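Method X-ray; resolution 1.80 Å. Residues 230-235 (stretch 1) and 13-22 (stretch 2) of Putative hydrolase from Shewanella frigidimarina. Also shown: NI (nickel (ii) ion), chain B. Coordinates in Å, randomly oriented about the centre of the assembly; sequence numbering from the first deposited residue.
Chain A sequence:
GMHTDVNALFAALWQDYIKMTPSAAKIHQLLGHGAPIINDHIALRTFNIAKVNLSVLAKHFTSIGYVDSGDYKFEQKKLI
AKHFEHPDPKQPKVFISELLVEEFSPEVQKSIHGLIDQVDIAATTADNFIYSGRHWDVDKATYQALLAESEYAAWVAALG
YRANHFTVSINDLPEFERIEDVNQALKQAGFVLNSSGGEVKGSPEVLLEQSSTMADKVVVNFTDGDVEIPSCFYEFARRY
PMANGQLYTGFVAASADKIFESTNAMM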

# COMPACT_ATOMS: atom_id res chain seq x y z
N PRO A 230 1.41 -14.69 1.47
CA PRO A 230 1.99 -13.43 1.93
C PRO A 230 0.97 -12.32 2.05
O PRO A 230 0.08 -12.17 1.18
CB PRO A 230 2.99 -13.09 0.81
CG PRO A 230 3.24 -14.39 0.10
CD PRO A 230 1.94 -15.07 0.14
N SER A 231 1.10 -11.54 3.10
CA SER A 231 0.15 -10.46 3.32
C SER A 231 0.82 -9.16 2.87
O SER A 231 0.75 -8.81 1.69
CB SER A 231 -0.29 -10.44 4.79
OG SER A 231 0.84 -10.43 5.66
N CYS A 232 1.49 -8.47 3.77
CA CYS A 232 2.16 -7.18 3.45
C CYS A 232 3.56 -7.12 4.02
O CYS A 232 3.85 -7.75 5.05
CB CYS A 232 1.41 -6.03 4.12
SG CYS A 232 -0.38 -5.98 3.82
N PHE A 233 4.41 -6.33 3.36
CA PHE A 233 5.62 -5.83 3.95
C PHE A 233 5.42 -4.42 4.56
O PHE A 233 4.40 -3.77 4.33
CB PHE A 233 6.75 -5.78 2.91
CG PHE A 233 6.42 -5.02 1.66
CD1 PHE A 233 6.37 -3.63 1.66
CD2 PHE A 233 6.18 -5.69 0.46
CE1 PHE A 233 6.06 -2.91 0.50
CE2 PHE A 233 5.89 -5.00 -0.70
CZ PHE A 233 5.83 -3.58 -0.67
N TYR A 234 6.41 -4.01 5.36
CA TYR A 234 6.59 -2.65 5.89
C TYR A 234 7.81 -2.09 5.15
O TYR A 234 8.83 -2.76 5.03
CB TYR A 234 6.90 -2.78 7.37
CG TYR A 234 6.74 -1.59 8.29
CD1 TYR A 234 5.73 -0.61 8.11
CD2 TYR A 234 7.55 -1.48 9.43
CE1 TYR A 234 5.60 0.46 9.02
CE2 TYR A 234 7.39 -0.43 10.33
CZ TYR A 234 6.40 0.51 10.13
OH TYR A 234 6.27 1.54 11.04
N GLU A 235 7.69 -0.86 4.68
CA GLU A 235 8.65 -0.22 3.80
C GLU A 235 9.30 1.01 4.47
O GLU A 235 8.77 1.52 5.46
CB GLU A 235 7.92 0.20 2.54
CG GLU A 235 8.80 0.61 1.34
CD GLU A 235 7.95 0.80 0.07
OE1 GLU A 235 7.27 1.86 -0.03
OE2 GLU A 235 7.95 -0.09 -0.82
NI NI B . 5.61 2.20 -1.36
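Stretch 2 (13-22) LWQDYIKMTP

Packing of the 13-22 segment against residues 230-235 of the putative hydrolase, two pieces of one chain whose touching residues are at least 211 positions apart in sequence. The earlier segment, 13-22, enters as a helix already under way before Leu13, with Tyr17 N bonded to Leu13 O (2.9 Å) and Ile18 N to Trp14 O (3.0 Å). Toward Met20 the backbone bonds weaken, and Thr21 (phi/psi -132/68) leaves helical geometry just before Pro22. The 230-235 strip is extended for the most part, with a break at Ser231 (-101/-92). The two run antiparallel in the order of their contacts: Ser231 lies by Met20, Cys232 by Thr21 and Tyr17, and Tyr234 by Tyr17 and Trp14. The CA atoms of Ser231 and Met20, like those of Cys232 and Thr21, are 5.9 Å apart, and 357 Å² is buried in all, both sides summed.

Cys232, with 71 Å² covered, is the centre of the contact. Its CA-to-CB bond points toward the helix and chi1 is m, which leaves SG 3.7 Å from CE of selenomethionine Met20. Cys232 CB lies 3.7 Å from Tyr17 CE1 and 3.2 Å from Thr21 OG1. That hydroxyl is turned back to its own helix, where Thr21 OG1 donates to Tyr17 O at 2.9 Å, so it meets the cysteine by packing alone.

Tyr234 (58 Å²) and Tyr17 (53 Å²) extend the contact. Both start sideways, chi1 t, and come nearer at their ends. Tyr17 OH donates to Phe233 O at 2.6 Å, a short bond that ties the helix to the main chain of the strip and places the same hydroxyl 3.4 Å from Tyr234 CA. Phe233 thus takes part through its carbonyl while its side chain points away. Beyond this bond, the Tyr234 ring reaches Trp14: CE1 of Tyr234 is 3.7 Å from CZ3 of Trp14, and Tyr234 OH is 3.6 Å from Trp14 CH2. The tyrosine ring and the indole six-membered ring meet obliquely, centroids 5.7 Å apart and planes at 52°.

At the other end, Ser231 OG, chi1 p, donates to Met20 O at 2.8 Å, a second side-chain-to-carbonyl bond between the segments. Glu235 takes no part: its side chain leads away from the helix, and its OE1 binds the nickel ion NI at 2.2 Å.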

# COMPACT_ATOMS: atom_id res chain seq x y z
N LEU A 13 -6.71 2.68 9.68
CA LEU A 13 -6.04 1.94 8.64
C LEU A 13 -4.85 1.13 9.19
O LEU A 13 -4.62 -0.01 8.78
CB LEU A 13 -5.55 2.89 7.52
CG LEU A 13 -5.12 2.30 6.19
CD1 LEU A 13 -6.31 1.77 5.32
CD2 LEU A 13 -4.31 3.34 5.39
N TRP A 14 -4.08 1.76 10.05
CA TRP A 14 -2.95 1.10 10.71
C TRP A 14 -3.38 -0.05 11.60
O TRP A 14 -2.78 -1.12 11.57
CB TRP A 14 -2.16 2.13 11.51
CG TRP A 14 -1.02 1.58 12.34
CD1 TRP A 14 -1.05 1.33 13.69
CD2 TRP A 14 0.29 1.23 11.89
NE1 TRP A 14 0.18 0.83 14.10
CE2 TRP A 14 1.02 0.76 13.01
CE3 TRP A 14 0.92 1.27 10.65
CZ2 TRP A 14 2.35 0.34 12.93
CZ3 TRP A 14 2.25 0.85 10.57
CH2 TRP A 14 2.95 0.39 11.70
N GLN A 15 -4.43 0.14 12.38
CA GLN A 15 -4.92 -0.97 13.25
C GLN A 15 -5.28 -2.22 12.42
O GLN A 15 -4.98 -3.35 12.81
CB GLN A 15 -6.11 -0.57 14.15
CG GLN A 15 -5.70 0.30 15.38
CD GLN A 15 -4.51 -0.30 16.21
OE1 GLN A 15 -4.41 -1.52 16.39
NE2 GLN A 15 -3.62 0.57 16.70
N ASP A 16 -5.90 -1.99 11.28
CA ASP A 16 -6.24 -3.05 10.36
C ASP A 16 -5.03 -3.69 9.70
O ASP A 16 -4.94 -4.92 9.63
CB ASP A 16 -7.24 -2.58 9.31
CG ASP A 16 -7.53 -3.66 8.33
OD1 ASP A 16 -8.24 -4.58 8.66
OD2 ASP A 16 -6.94 -3.66 7.23
N TYR A 17 -4.11 -2.84 9.23
CA TYR A 17 -2.87 -3.27 8.60
C TYR A 17 -1.98 -4.16 9.46
O TYR A 17 -1.41 -5.14 8.95
CB TYR A 17 -2.11 -2.01 8.21
CG TYR A 17 -0.67 -2.17 7.69
CD1 TYR A 17 -0.43 -2.71 6.42
CD2 TYR A 17 0.39 -1.66 8.41
CE1 TYR A 17 0.87 -2.80 5.90
CE2 TYR A 17 1.72 -1.73 7.92
CZ TYR A 17 1.95 -2.31 6.67
OH TYR A 17 3.23 -2.32 6.18
N ILE A 18 -1.82 -3.80 10.74
CA ILE A 18 -0.94 -4.57 11.63
C ILE A 18 -1.50 -5.96 11.96
O ILE A 18 -0.74 -6.85 12.31
CB ILE A 18 -0.54 -3.82 12.97
CG1 ILE A 18 -1.76 -3.51 13.85
CG2 ILE A 18 0.29 -2.56 12.68
CD1 ILE A 18 -1.37 -2.90 15.24
N LYS A 19 -2.80 -6.16 11.79
CA LYS A 19 -3.37 -7.48 11.89
C LYS A 19 -2.81 -8.41 10.84
O LYS A 19 -2.62 -9.58 11.12
CB LYS A 19 -4.90 -7.46 11.80
CG LYS A 19 -5.58 -6.70 12.90
CD LYS A 19 -7.09 -6.62 12.63
CE LYS A 19 -7.80 -5.78 13.65
NZ LYS A 19 -9.24 -5.67 13.26
N MSE A 20 -2.58 -7.90 9.62
CA MSE A 20 -1.97 -8.65 8.54
C MSE A 20 -0.46 -8.64 8.69
O MSE A 20 0.19 -9.55 8.21
CB MSE A 20 -2.23 -7.99 7.18
CG MSE A 20 -3.61 -8.19 6.66
SE MSE A 20 -3.74 -7.40 4.96
CE MSE A 20 -3.67 -5.54 5.46
N THR A 21 0.07 -7.60 9.34
CA THR A 21 1.50 -7.27 9.27
C THR A 21 2.10 -7.03 10.69
O THR A 21 2.49 -5.90 11.04
CB THR A 21 1.71 -6.01 8.39
OG1 THR A 21 0.78 -6.04 7.30
CG2 THR A 21 3.13 -5.94 7.84
N PRO A 22 2.17 -8.10 11.50
CA PRO A 22 2.71 -7.98 12.85
C PRO A 22 4.12 -7.40 12.90
O PRO A 22 4.44 -6.70 13.86
CB PRO A 22 2.70 -9.41 13.39
CG PRO A 22 2.51 -10.29 12.23
CD PRO A 22 1.74 -9.49 11.22
O HOH W 1 6.43 0.52 -2.89
O HOH W 2 6.83 3.08 -2.73
O HOH W 3 4.39 2.64 -3.26